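Local coordinates for protein DNA polymerase (Bacillus phage phi29, PDB 2PY5) that replicates viral DNA from a protein primer by strand displacement with high processivity and fidelity, and proofreads it with a 3'-5' exonuclease activity, at residues Y27-I32 and E37-N42; K7-A12 and M48-K53; W73-G78 and P404-N409; Y505-E508 and L513-G516. The protein carries 2 engineered substitutions. All blocks are in the same frame, centred on the assembly; numbering follows the deposited sequence.

Contact 1. Residues Y27-I32 and E37-N42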
loop_
_atom_site.group_PDB
_atom_site.type_symbol
_atom_site.label_atom_id
_atom_site.label_comp_id
_atom_site.label_asym_id
_atom_site.label_seq_id
_atom_site.Cartn_x
_atom_site.Cartn_y
_atom_site.Cartn_z
ATOM N N TYR F 27 24.625 -5.054 13.772
ATOM C CA TYR F 27 23.334 -4.656 14.317
ATOM C C TYR F 27 23.455 -3.256 14.894
ATOM O O TYR F 27 24.546 -2.808 15.261
ATOM C CB TYR F 27 22.870 -5.612 15.422
ATOM C CG TYR F 27 23.633 -5.481 16.741
ATOM C CD1 TYR F 27 23.321 -4.476 17.668
ATOM C CD2 TYR F 27 24.676 -6.348 17.058
ATOM C CE1 TYR F 27 24.026 -4.359 18.879
ATOM C CE2 TYR F 27 25.363 -6.238 18.263
ATOM C CZ TYR F 27 25.033 -5.229 19.167
ATOM O OH TYR F 27 25.724 -5.100 20.363
ATOM N N GLY F 28 22.314 -2.587 15.010
ATOM C CA GLY F 28 22.228 -1.335 15.738
ATOM C C GLY F 28 20.900 -1.307 16.452
ATOM O O GLY F 28 19.893 -1.800 15.925
ATOM N N TYR F 29 20.901 -0.749 17.660
ATOM C CA TYR F 29 19.665 -0.348 18.346
ATOM C C TYR F 29 19.782 1.048 18.911
ATOM O O TYR F 29 20.854 1.474 19.270
ATOM C CB TYR F 29 19.242 -1.351 19.436
ATOM C CG TYR F 29 20.146 -1.469 20.646
ATOM C CD1 TYR F 29 20.159 -0.478 21.647
ATOM C CD2 TYR F 29 20.958 -2.581 20.816
ATOM C CE1 TYR F 29 20.975 -0.589 22.767
ATOM C CE2 TYR F 29 21.775 -2.700 21.936
ATOM C CZ TYR F 29 21.767 -1.698 22.915
ATOM O OH TYR F 29 22.576 -1.793 24.029
ATOM N N MET F 30 18.654 1.758 18.967
ATOM C CA MET F 30 18.617 3.128 19.472
ATOM C C MET F 30 17.275 3.353 20.172
ATOM O O MET F 30 16.232 3.090 19.600
ATOM C CB MET F 30 18.796 4.140 18.329
ATOM C CG MET F 30 18.700 5.588 18.783
ATOM S SD MET F 30 19.108 6.808 17.522
ATOM C CE MET F 30 20.889 6.718 17.513
ATOM N N ASN F 31 17.340 3.861 21.412
ATOM C CA ASN F 31 16.159 4.175 22.225
ATOM C C ASN F 31 15.405 5.323 21.536
ATOM O O ASN F 31 15.955 6.396 21.333
ATOM C CB ASN F 31 16.654 4.552 23.621
ATOM C CG ASN F 31 15.547 4.746 24.645
ATOM O OD1 ASN F 31 15.769 4.545 25.848
ATOM N ND2 ASN F 31 14.399 5.160 24.208
ATOM N N ILE F 32 14.163 5.047 21.152
ATOM C CA ILE F 32 13.320 5.984 20.398
ATOM C C ILE F 32 13.037 7.257 21.187
ATOM O O ILE F 32 12.881 8.345 20.607
ATOM C CB ILE F 32 12.003 5.272 19.981
ATOM C CG1 ILE F 32 12.305 4.241 18.898
ATOM C CG2 ILE F 32 10.934 6.252 19.470
ATOM C CD1 ILE F 32 11.134 3.299 18.584
ATOM N N GLU F 37 20.976 6.892 23.747
ATOM C CA GLU F 37 21.198 5.503 24.159
ATOM C C GLU F 37 21.133 4.598 22.936
ATOM O O GLU F 37 20.047 4.344 22.387
ATOM C CB GLU F 37 20.138 5.041 25.164
ATOM C CG GLU F 37 20.383 3.625 25.672
ATOM C CD GLU F 37 19.169 2.975 26.284
ATOM O OE1 GLU F 37 18.267 3.699 26.772
ATOM O OE2 GLU F 37 19.129 1.726 26.294
ATOM N N TYR F 38 22.294 4.120 22.509
ATOM C CA TYR F 38 22.367 3.316 21.310
ATOM C C TYR F 38 23.606 2.433 21.335
ATOM O O TYR F 38 24.551 2.694 22.070
ATOM C CB TYR F 38 22.346 4.219 20.066
ATOM C CG TYR F 38 23.693 4.788 19.708
ATOM C CD1 TYR F 38 24.478 4.174 18.745
ATOM C CD2 TYR F 38 24.185 5.907 20.340
ATOM C CE1 TYR F 38 25.699 4.654 18.411
ATOM C CE2 TYR F 38 25.429 6.408 20.012
ATOM C CZ TYR F 38 26.184 5.767 19.046
ATOM O OH TYR F 38 27.429 6.246 18.701
ATOM N N LYS F 39 23.577 1.380 20.529
ATOM C CA LYS F 39 24.727 0.511 20.396
ATOM C C LYS F 39 24.755 -0.126 19.016
ATOM O O LYS F 39 23.720 -0.534 18.482
ATOM C CB LYS F 39 24.713 -0.570 21.475
ATOM C CG LYS F 39 25.998 -1.423 21.453
ATOM C CD LYS F 39 26.264 -2.187 22.737
ATOM C CE LYS F 39 27.512 -3.086 22.601
ATOM N NZ LYS F 39 28.810 -2.325 22.601
ATOM N N ILE F 40 25.948 -0.172 18.440
ATOM C CA ILE F 40 26.196 -0.882 17.192
ATOM C C ILE F 40 27.288 -1.920 17.431
ATOM O O ILE F 40 28.317 -1.621 18.047
ATOM C CB ILE F 40 26.598 0.108 16.081
ATOM C CG1 ILE F 40 25.395 0.991 15.724
ATOM C CG2 ILE F 40 27.122 -0.626 14.841
ATOM C CD1 ILE F 40 25.758 2.255 15.003
ATOM N N GLY F 41 27.056 -3.141 16.945
ATOM C CA GLY F 41 27.989 -4.247 17.132
ATOM C C GLY F 41 27.979 -5.188 15.944
ATOM O O GLY F 41 27.209 -4.996 14.998
ATOM N N ASN F 42 28.814 -6.225 16.011
ATOM C CA ASN F 42 29.004 -7.118 14.870
ATOM C C ASN F 42 28.634 -8.571 15.162
ATOM O O ASN F 42 29.072 -9.475 14.467
ATOM C CB ASN F 42 30.435 -6.993 14.330
ATOM C CG ASN F 42 31.477 -7.628 15.240
ATOM O OD1 ASN F 42 31.161 -8.061 16.358
ATOM N ND2 ASN F 42 32.735 -7.707 14.759
HETATM O O HOH W 1 21.230 -0.057 26.374
#

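Contact 2. Residues K7-A12 and M48-K53. Engineered in segment 7-12: Ala-12 (natural residue Asp).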
loop_
_atom_site.group_PDB
_atom_site.type_symbol
_atom_site.label_atom_id
_atom_site.label_comp_id
_atom_site.label_asym_id
_atom_site.label_seq_id
_atom_site.Cartn_x
_atom_site.Cartn_y
_atom_site.Cartn_z
ATOM N N LYS F 7 10.210 0.446 27.366
ATOM C CA LYS F 7 11.061 1.196 26.457
ATOM C C LYS F 7 10.827 0.739 25.023
ATOM O O LYS F 7 10.307 -0.364 24.801
ATOM C CB LYS F 7 12.528 1.008 26.831
ATOM C CG LYS F 7 12.945 1.700 28.132
ATOM C CD LYS F 7 14.415 1.406 28.424
ATOM C CE LYS F 7 15.155 2.575 29.024
ATOM N NZ LYS F 7 16.640 2.329 29.010
ATOM N N MET F 8 11.202 1.597 24.073
ATOM C CA MET F 8 11.054 1.335 22.645
ATOM C C MET F 8 12.361 1.624 21.934
ATOM O O MET F 8 12.986 2.673 22.163
ATOM C CB MET F 8 9.966 2.209 22.024
ATOM C CG MET F 8 8.645 2.192 22.762
ATOM S SD MET F 8 7.495 3.460 22.173
ATOM C CE MET F 8 8.380 4.978 22.523
ATOM N N TYR F 9 12.733 0.720 21.039
ATOM C CA TYR F 9 13.986 0.846 20.300
ATOM C C TYR F 9 13.766 0.709 18.827
ATOM O O TYR F 9 12.993 -0.134 18.395
ATOM C CB TYR F 9 14.980 -0.236 20.739
ATOM C CG TYR F 9 15.478 -0.060 22.158
ATOM C CD1 TYR F 9 14.740 -0.532 23.237
ATOM C CD2 TYR F 9 16.670 0.596 22.411
ATOM C CE1 TYR F 9 15.193 -0.379 24.532
ATOM C CE2 TYR F 9 17.120 0.776 23.689
ATOM C CZ TYR F 9 16.386 0.291 24.763
ATOM O OH TYR F 9 16.850 0.476 26.054
ATOM N N SER F 10 14.507 1.511 18.074
ATOM C CA SER F 10 14.683 1.377 16.636
ATOM C C SER F 10 15.929 0.553 16.336
ATOM O O SER F 10 17.014 0.884 16.810
ATOM C CB SER F 10 14.870 2.768 16.030
ATOM O OG SER F 10 15.110 2.677 14.649
ATOM N N CYS F 11 15.759 -0.498 15.530
ATOM C CA CYS F 11 16.827 -1.479 15.269
ATOM C C CYS F 11 17.077 -1.715 13.789
ATOM O O CYS F 11 16.221 -1.490 12.964
ATOM C CB CYS F 11 16.423 -2.805 15.901
ATOM S SG CYS F 11 16.150 -2.746 17.686
ATOM N N ALA F 12 18.274 -2.192 13.458
ATOM C CA ALA F 12 18.591 -2.582 12.085
ATOM C C ALA F 12 19.691 -3.624 12.080
ATOM O O ALA F 12 20.502 -3.691 13.012
ATOM C CB ALA F 12 19.042 -1.386 11.277
ATOM N N MET F 48 21.004 -10.520 20.322
ATOM C CA MET F 48 19.885 -11.324 20.828
ATOM C C MET F 48 19.942 -11.504 22.363
ATOM O O MET F 48 18.901 -11.577 23.025
ATOM C CB MET F 48 19.815 -12.681 20.120
ATOM C CG MET F 48 19.436 -12.546 18.668
ATOM S SD MET F 48 17.834 -11.742 18.377
ATOM C CE MET F 48 16.693 -12.858 19.227
ATOM N N ALA F 49 21.136 -11.595 22.939
ATOM C CA ALA F 49 21.250 -11.611 24.396
ATOM C C ALA F 49 20.595 -10.349 24.986
ATOM O O ALA F 49 19.885 -10.431 25.978
ATOM C CB ALA F 49 22.727 -11.727 24.835
ATOM N N TRP F 50 20.834 -9.205 24.348
ATOM C CA TRP F 50 20.232 -7.940 24.742
ATOM C C TRP F 50 18.703 -7.990 24.559
ATOM O O TRP F 50 17.943 -7.609 25.477
ATOM C CB TRP F 50 20.862 -6.789 23.943
ATOM C CG TRP F 50 20.155 -5.477 24.121
ATOM C CD1 TRP F 50 20.299 -4.605 25.165
ATOM C CD2 TRP F 50 19.195 -4.887 23.231
ATOM N NE1 TRP F 50 19.480 -3.518 24.981
ATOM C CE2 TRP F 50 18.799 -3.659 23.804
ATOM C CE3 TRP F 50 18.635 -5.271 22.001
ATOM C CZ2 TRP F 50 17.861 -2.823 23.200
ATOM C CZ3 TRP F 50 17.700 -4.431 21.398
ATOM C CH2 TRP F 50 17.337 -3.210 22.000
ATOM N N VAL F 51 18.262 -8.475 23.404
ATOM C CA VAL F 51 16.825 -8.633 23.129
ATOM C C VAL F 51 16.150 -9.413 24.262
ATOM O O VAL F 51 15.068 -9.042 24.721
ATOM C CB VAL F 51 16.562 -9.376 21.798
ATOM C CG1 VAL F 51 15.070 -9.730 21.645
ATOM C CG2 VAL F 51 17.074 -8.573 20.602
ATOM N N LEU F 52 16.784 -10.486 24.726
ATOM C CA LEU F 52 16.135 -11.358 25.692
ATOM C C LEU F 52 16.005 -10.709 27.051
ATOM O O LEU F 52 15.093 -11.043 27.806
ATOM C CB LEU F 52 16.823 -12.701 25.794
ATOM C CG LEU F 52 16.841 -13.577 24.552
ATOM C CD1 LEU F 52 17.484 -14.940 24.866
ATOM C CD2 LEU F 52 15.470 -13.756 23.929
ATOM N N LYS F 53 16.895 -9.766 27.351
ATOM C CA LYS F 53 16.911 -9.116 28.656
ATOM C C LYS F 53 16.204 -7.768 28.695
ATOM O O LYS F 53 15.797 -7.332 29.780
ATOM C CB LYS F 53 18.355 -8.927 29.128
ATOM C CG LYS F 53 18.946 -10.135 29.791
ATOM C CD LYS F 53 20.366 -9.849 30.258
ATOM C CE LYS F 53 20.837 -10.871 31.271
ATOM N NZ LYS F 53 22.309 -10.762 31.500
#

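Contact 3. Residues W73-G78 and P404-N409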
loop_
_atom_site.group_PDB
_atom_site.type_symbol
_atom_site.label_atom_id
_atom_site.label_comp_id
_atom_site.label_asym_id
_atom_site.label_seq_id
_atom_site.Cartn_x
_atom_site.Cartn_y
_atom_site.Cartn_z
ATOM N N TRP F 73 17.730 -17.421 14.341
ATOM C CA TRP F 73 18.490 -17.486 15.594
ATOM C C TRP F 73 17.676 -18.174 16.690
ATOM O O TRP F 73 18.170 -19.070 17.365
ATOM C CB TRP F 73 18.910 -16.088 16.051
ATOM C CG TRP F 73 19.805 -16.074 17.266
ATOM C CD1 TRP F 73 21.172 -16.031 17.270
ATOM C CD2 TRP F 73 19.405 -16.115 18.648
ATOM N NE1 TRP F 73 21.643 -16.045 18.546
ATOM C CE2 TRP F 73 20.590 -16.095 19.420
ATOM C CE3 TRP F 73 18.174 -16.162 19.306
ATOM C CZ2 TRP F 73 20.575 -16.124 20.813
ATOM C CZ3 TRP F 73 18.153 -16.178 20.682
ATOM C CH2 TRP F 73 19.354 -16.180 21.428
ATOM N N LEU F 74 16.413 -17.762 16.840
ATOM C CA LEU F 74 15.568 -18.300 17.886
ATOM C C LEU F 74 15.522 -19.819 17.796
ATOM O O LEU F 74 15.708 -20.497 18.783
ATOM C CB LEU F 74 14.152 -17.696 17.820
ATOM C CG LEU F 74 14.056 -16.234 18.236
ATOM C CD1 LEU F 74 12.731 -15.654 17.767
ATOM C CD2 LEU F 74 14.180 -16.077 19.751
ATOM N N GLU F 75 15.305 -20.329 16.579
ATOM C CA GLU F 75 15.172 -21.768 16.333
ATOM C C GLU F 75 16.438 -22.555 16.644
ATOM O O GLU F 75 16.356 -23.752 16.907
ATOM C CB GLU F 75 14.751 -22.002 14.881
ATOM C CG GLU F 75 13.301 -21.569 14.601
ATOM C CD GLU F 75 12.287 -22.570 15.110
ATOM O OE1 GLU F 75 12.612 -23.783 15.164
ATOM O OE2 GLU F 75 11.144 -22.165 15.432
ATOM N N ARG F 76 17.600 -21.897 16.602
ATOM C CA ARG F 76 18.872 -22.556 16.908
ATOM C C ARG F 76 19.355 -22.333 18.337
ATOM O O ARG F 76 20.386 -22.876 18.745
ATOM C CB ARG F 76 19.936 -22.078 15.927
ATOM C CG ARG F 76 19.718 -22.563 14.499
ATOM C CD ARG F 76 20.695 -21.896 13.592
ATOM N NE ARG F 76 20.684 -22.456 12.238
ATOM C CZ ARG F 76 19.786 -22.125 11.311
ATOM N NH1 ARG F 76 18.824 -21.260 11.564
ATOM N NH2 ARG F 76 19.856 -22.670 10.110
ATOM N N ASN F 77 18.613 -21.551 19.099
ATOM C CA ASN F 77 19.045 -21.117 20.408
ATOM C C ASN F 77 17.989 -21.384 21.473
ATOM O O ASN F 77 17.911 -20.667 22.483
ATOM C CB ASN F 77 19.460 -19.657 20.355
ATOM C CG ASN F 77 20.833 -19.479 19.734
ATOM O OD1 ASN F 77 21.858 -19.566 20.433
ATOM N ND2 ASN F 77 20.868 -19.255 18.422
ATOM N N GLY F 78 17.196 -22.428 21.240
ATOM C CA GLY F 78 16.340 -23.003 22.269
ATOM C C GLY F 78 14.916 -22.485 22.337
ATOM O O GLY F 78 14.204 -22.777 23.302
ATOM N N PRO F 404 6.127 -19.970 11.071
ATOM C CA PRO F 404 7.471 -20.329 10.621
ATOM C C PRO F 404 7.966 -21.634 11.198
ATOM O O PRO F 404 7.559 -22.024 12.295
ATOM C CB PRO F 404 8.320 -19.194 11.150
ATOM C CG PRO F 404 7.594 -18.733 12.355
ATOM C CD PRO F 404 6.158 -18.904 12.085
ATOM N N TYR F 405 8.850 -22.298 10.457
ATOM C CA TYR F 405 9.549 -23.487 10.954
ATOM C C TYR F 405 10.853 -23.650 10.197
ATOM O O TYR F 405 11.031 -23.064 9.133
ATOM C CB TYR F 405 8.676 -24.731 10.809
ATOM C CG TYR F 405 8.414 -25.152 9.393
ATOM C CD1 TYR F 405 9.179 -26.131 8.783
ATOM C CD2 TYR F 405 7.391 -24.578 8.668
ATOM C CE1 TYR F 405 8.924 -26.519 7.467
ATOM C CE2 TYR F 405 7.130 -24.956 7.370
ATOM C CZ TYR F 405 7.895 -25.913 6.773
ATOM O OH TYR F 405 7.611 -26.272 5.474
ATOM N N LEU F 406 11.784 -24.411 10.764
ATOM C CA LEU F 406 13.051 -24.675 10.081
ATOM C C LEU F 406 12.914 -25.924 9.231
ATOM O O LEU F 406 12.585 -27.001 9.732
ATOM C CB LEU F 406 14.213 -24.842 11.066
ATOM C CG LEU F 406 14.962 -23.626 11.601
ATOM C CD1 LEU F 406 16.295 -24.115 12.188
ATOM C CD2 LEU F 406 15.207 -22.506 10.572
ATOM N N LYS F 407 13.160 -25.766 7.938
ATOM C CA LYS F 407 13.171 -26.883 6.994
ATOM C C LYS F 407 14.416 -27.757 7.228
ATOM O O LYS F 407 15.328 -27.372 7.967
ATOM C CB LYS F 407 13.134 -26.345 5.553
ATOM C CG LYS F 407 11.914 -25.500 5.240
ATOM C CD LYS F 407 11.793 -25.104 3.760
ATOM C CE LYS F 407 12.900 -24.163 3.305
ATOM N NZ LYS F 407 12.688 -23.709 1.892
ATOM N N GLU F 408 14.443 -28.942 6.613
ATOM C CA GLU F 408 15.582 -29.866 6.753
ATOM C C GLU F 408 16.927 -29.209 6.433
ATOM O O GLU F 408 17.938 -29.491 7.096
ATOM C CB GLU F 408 15.396 -31.096 5.862
ATOM N N ASN F 409 16.927 -28.323 5.432
ATOM C CA ASN F 409 18.143 -27.627 5.004
ATOM C C ASN F 409 18.565 -26.476 5.927
ATOM O O ASN F 409 19.632 -25.893 5.732
ATOM C CB ASN F 409 17.991 -27.111 3.565
ATOM C CG ASN F 409 16.927 -26.035 3.427
ATOM O OD1 ASN F 409 16.243 -25.687 4.392
ATOM N ND2 ASN F 409 16.767 -25.514 2.214
HETATM O O HOH W 2 11.291 -25.387 13.378
#

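Contact 4. Residues Y505-E508 and L513-G516. With EDO (1,2-ethanediol), chain Y.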
loop_
_atom_site.group_PDB
_atom_site.type_symbol
_atom_site.label_atom_id
_atom_site.label_comp_id
_atom_site.label_asym_id
_atom_site.label_seq_id
_atom_site.Cartn_x
_atom_site.Cartn_y
_atom_site.Cartn_z
ATOM N N TYR F 505 7.348 18.751 -19.730
ATOM C CA TYR F 505 7.695 20.158 -19.750
ATOM C C TYR F 505 7.869 20.703 -18.336
ATOM O O TYR F 505 6.987 20.534 -17.499
ATOM C CB TYR F 505 6.597 20.949 -20.448
ATOM C CG TYR F 505 6.529 20.810 -21.955
ATOM C CD1 TYR F 505 5.399 20.276 -22.565
ATOM C CD2 TYR F 505 7.553 21.283 -22.767
ATOM C CE1 TYR F 505 5.306 20.177 -23.947
ATOM C CE2 TYR F 505 7.475 21.193 -24.147
ATOM C CZ TYR F 505 6.348 20.639 -24.731
ATOM O OH TYR F 505 6.268 20.563 -26.106
ATOM N N MET F 506 9.026 21.314 -18.086
ATOM C CA MET F 506 9.355 21.902 -16.794
ATOM C C MET F 506 9.846 23.328 -16.992
ATOM O O MET F 506 10.357 23.684 -18.051
ATOM C CB MET F 506 10.454 21.106 -16.091
ATOM C CG MET F 506 10.156 19.641 -15.897
ATOM S SD MET F 506 8.815 19.283 -14.751
ATOM C CE MET F 506 9.604 19.557 -13.156
ATOM N N LYS F 507 9.714 24.139 -15.949
ATOM C CA LYS F 507 10.201 25.499 -15.976
ATOM C C LYS F 507 10.922 25.823 -14.671
ATOM O O LYS F 507 10.548 25.317 -13.609
ATOM C CB LYS F 507 9.057 26.484 -16.216
ATOM C CG LYS F 507 7.931 26.433 -15.219
ATOM C CD LYS F 507 6.979 27.577 -15.471
ATOM C CE LYS F 507 5.681 27.383 -14.764
ATOM N NZ LYS F 507 4.807 28.572 -14.908
ATOM N N GLU F 508 11.946 26.658 -14.777
ATOM C CA GLU F 508 12.736 27.085 -13.635
ATOM C C GLU F 508 12.022 28.256 -12.965
ATOM O O GLU F 508 11.795 29.278 -13.609
ATOM C CB GLU F 508 14.131 27.523 -14.102
ATOM C CG GLU F 508 15.181 27.621 -12.996
ATOM C CD GLU F 508 16.003 26.347 -12.847
ATOM O OE1 GLU F 508 15.404 25.249 -12.835
ATOM O OE2 GLU F 508 17.247 26.444 -12.740
ATOM N N LEU F 513 13.091 23.643 -10.402
ATOM C CA LEU F 513 12.317 23.156 -11.542
ATOM C C LEU F 513 10.928 22.755 -11.079
ATOM O O LEU F 513 10.780 21.956 -10.150
ATOM C CB LEU F 513 12.983 21.941 -12.199
ATOM C CG LEU F 513 13.865 22.016 -13.446
ATOM C CD1 LEU F 513 13.686 20.691 -14.187
ATOM C CD2 LEU F 513 13.562 23.194 -14.362
ATOM N N VAL F 514 9.911 23.289 -11.748
ATOM C CA VAL F 514 8.531 22.905 -11.500
ATOM C C VAL F 514 7.848 22.633 -12.833
ATOM O O VAL F 514 8.408 22.937 -13.888
ATOM C CB VAL F 514 7.768 23.996 -10.745
ATOM C CG1 VAL F 514 8.447 24.276 -9.390
ATOM C CG2 VAL F 514 7.674 25.266 -11.590
ATOM N N GLU F 515 6.649 22.075 -12.783
ATOM C CA GLU F 515 5.908 21.726 -13.997
ATOM C C GLU F 515 5.648 22.963 -14.845
ATOM O O GLU F 515 5.279 24.021 -14.332
ATOM C CB GLU F 515 4.595 20.992 -13.678
ATOM C CG GLU F 515 4.789 19.547 -13.286
ATOM C CD GLU F 515 5.299 19.358 -11.868
ATOM O OE1 GLU F 515 5.215 20.296 -11.054
ATOM O OE2 GLU F 515 5.770 18.247 -11.564
ATOM N N GLY F 516 5.899 22.827 -16.141
ATOM C CA GLY F 516 5.723 23.898 -17.102
ATOM C C GLY F 516 4.728 23.504 -18.171
ATOM O O GLY F 516 3.960 22.565 -18.015
HETATM C C1 EDO Y . 4.630 15.531 -12.622
HETATM O O1 EDO Y . 5.820 16.075 -13.207
HETATM C C2 EDO Y . 4.618 14.011 -12.763
HETATM O O2 EDO Y . 5.815 13.420 -12.231
HETATM O O HOH W 3 4.198 19.908 -17.114
#

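Contact 1. Residues Y27-I32 and E37-N42
Strands 27-31 and 38-41 run antiparallel, their axes 4.8 Å apart at the closest, and five backbone hydrogen bonds join the two segments, among them Tyr-27 N to Gly-41 O at 2.9 Å and, just beyond the second strand, Asn-31 N to Glu-37 O at 2.9 Å. In both directions Tyr-29 and Lys-39 exchange the bonds of a hydrogen-bonded pair. On the face carrying Tyr-27 and Tyr-29, each tyrosine has CG between its backbone N and carbonyl carbon (chi1 73° and 67°), which swings the ring across the partner strand. Gly-41 CA lies over the Tyr-27 ring, 3.9 Å from its centroid; having no side chain, this glycine lets the ring settle on its backbone. Lys-39 CB makes the equivalent CH-pi contact with the Tyr-29 ring, while the lysine CE passes 3.5 Å from Tyr-27 OH, whose polar partner is Glu-46. The hairpin forms one border of the mixed sheet in the exonuclease domain, with strand 38-41 outermost. On its other face Met-30 CE meets Tyr-38 CB at 3.9 Å, an apolar patch against helix 160-182. Glu-37 OE1 is in a salt bridge with Lys-7; OE2 is bonded to Tyr-9 OH and also accepts from a water 2.8 Å away that meets Tyr-29 OH.

Contact 2. Residues K7-A12 and M48-K53
Tyr-9 and Trp-50 form an edge-to-face aromatic pair that packs helix 44-54 against the central sheet of the exonuclease domain, a fold of the RNase H type. The tyrosine stands on strand 8-15, which passes through Ala-12, an engineered residue replacing the natural aspartate at a site essential for exonucleolysis. Following Tyr-9 outward, CB lies 4.0 Å from Trp-50 CH2, near the plane of the indole. CG is 3.7 Å from the same CH2. Farther along, CD2 and CE2 meet CZ2, which sits 3.5 Å above the tyrosine ring over its centre, and CZ is 3.8 Å from CZ2. The indole thus presents the edge of its six-membered ring to the tyrosine face, its plane 89° from that of the phenol. At the tip, Tyr-9 OH bonds to the Glu-37 carboxylate, with a weak bond from Lys-7 NZ, so the buried ring has a polar end that is satisfied. Trp-50 suits its place by reach: with CG anti to the backbone N (chi1 171°) the long indole spans the gap from helix to strand, and it also stacks on Tyr-29. Beside the pair, Cys-11 SG lies 4.4 Å from Trp-50 CZ3.

Contact 3. Residues W73-G78 and P404-N409
Leu-406 packs against two consecutive residues of the segment 73-78, Glu-75 and Arg-76, where helix 63-76 runs out. Its CG lies 3.7 Å from Glu-75 CB, the two side chains lying alongside and pointing in opposite senses, and its CD1 sits over one face of the Arg-76 guanidinium, 3.9 Å from NH1 and toward the outer part of the group. Leucine suits the spot because its branched end can touch both the aliphatic root of the glutamate and the flat guanidinium face. A water completes this first shell: it donates to Glu-75 OE1 at 2.7 Å and accepts from Leu-406 N at 2.8 Å, tying the carboxylate to the strand backbone without direct contact. With CB and CG against the leucine, the bend at chi2 (-78°) turns the carboxylate aside to the water and, through OE2, to Tyr-90 OH.

Two carbonyls fix the Arg-76 head, NH1 bonding to Asn-72 O and NH2 to Gly-410 O, so the arginine itself spans the interface. Behind it, Trp-73 O accepts from Arg-76 N and, at 2.9 Å, from Asn-77 ND2, which approach from opposite faces of the carbonyl. The contact joins the exonuclease domain to TPR2, the insertion of the polymerization domain that, in this enzyme, is associated with processive strand displacement; the bound DNA runs close by, a phosphate of it paired with Lys-407 NZ. Leu-74 and Pro-404 both reach Tyr-90 of strand 89-94, Trp-73 packs on helix 44-54, and Leu-406 also touches Leu-412 on strand 412-416, the strand paired with 402-406 in the TPR2 hairpin.

Contact 4. Residues Y505-E508 and L513-G516
Lys-507 and Val-514 are a hydrogen-bonded antiparallel pair: Lys-507 N donates to Val-514 O at 2.7 Å, and Val-514 N returns a bond to Lys-507 O at 2.8 Å that is almost straight (175°). The third backbone bond has a different geometry. Gly-516 N reaches Tyr-505 O at 2.9 Å from above the carbonyl plane, where the chain is leaving the strand and glycine allows it to pass close over the Met-506 backbone. Near this end a water lies 2.9 Å from Tyr-505 O and 2.8 Å from Gly-516 O, though other acceptors compete for its protons.

The hairpin of strands 499-509 and 512-515 belongs to the antiparallel palm sheet of this B-family polymerase, the same sheet that carries the catalytic Asp-249. On the other edge of its strand Met-506 bonds through its backbone to Thr-522 and Asp-523. Its CB lies 3.8 Å from Leu-513 CD1, and the bends at chi2 and chi3 curl CE against the Val-514 carbonyl group. Leu-513 CD2 lies beside the carboxylate of Glu-508, against OE1. Lys-507 is extended beyond CG; its CE passes 3.4 Å from Glu-515 O on the way to a salt bridge between NZ and Asp-520. Tyr-505 OH is held by Glu-244. Glu-515 points away from the partner strand, and its OE2 accepts a bond from O1 of a 1,2-ethanediol, probably from the crystallisation liquor, at 2.7 Å; that molecule also bonds to Lys-525.

Cohesion between the two strands therefore rests on backbone bonds and apolar packing, while the charges of Lys-507 and Glu-515 are met outside the pair.

Overall arrangement
Contacts 1 and 2 share the mixed sheet of the exonuclease domain, their centres about 8 Å apart, since strands 24-31 and 8-15 are neighbours in it; along the chain, contact 1 closes before the second segment of contact 2 is reached. Helix 44-54 of contact 2 packs through Met-48 and Leu-52 on Trp-73, leading to contact 3, whose centre is about 20 Å from that of contact 2. Contact 3 is the long-range one, bringing residues 404-409 of the polymerization region back to the exonuclease domain. Contact 4 comes last, within the polymerization region in the palm sheet, its centre about 55 Å from that of contact 3 and on the opposite side of the chain's centre.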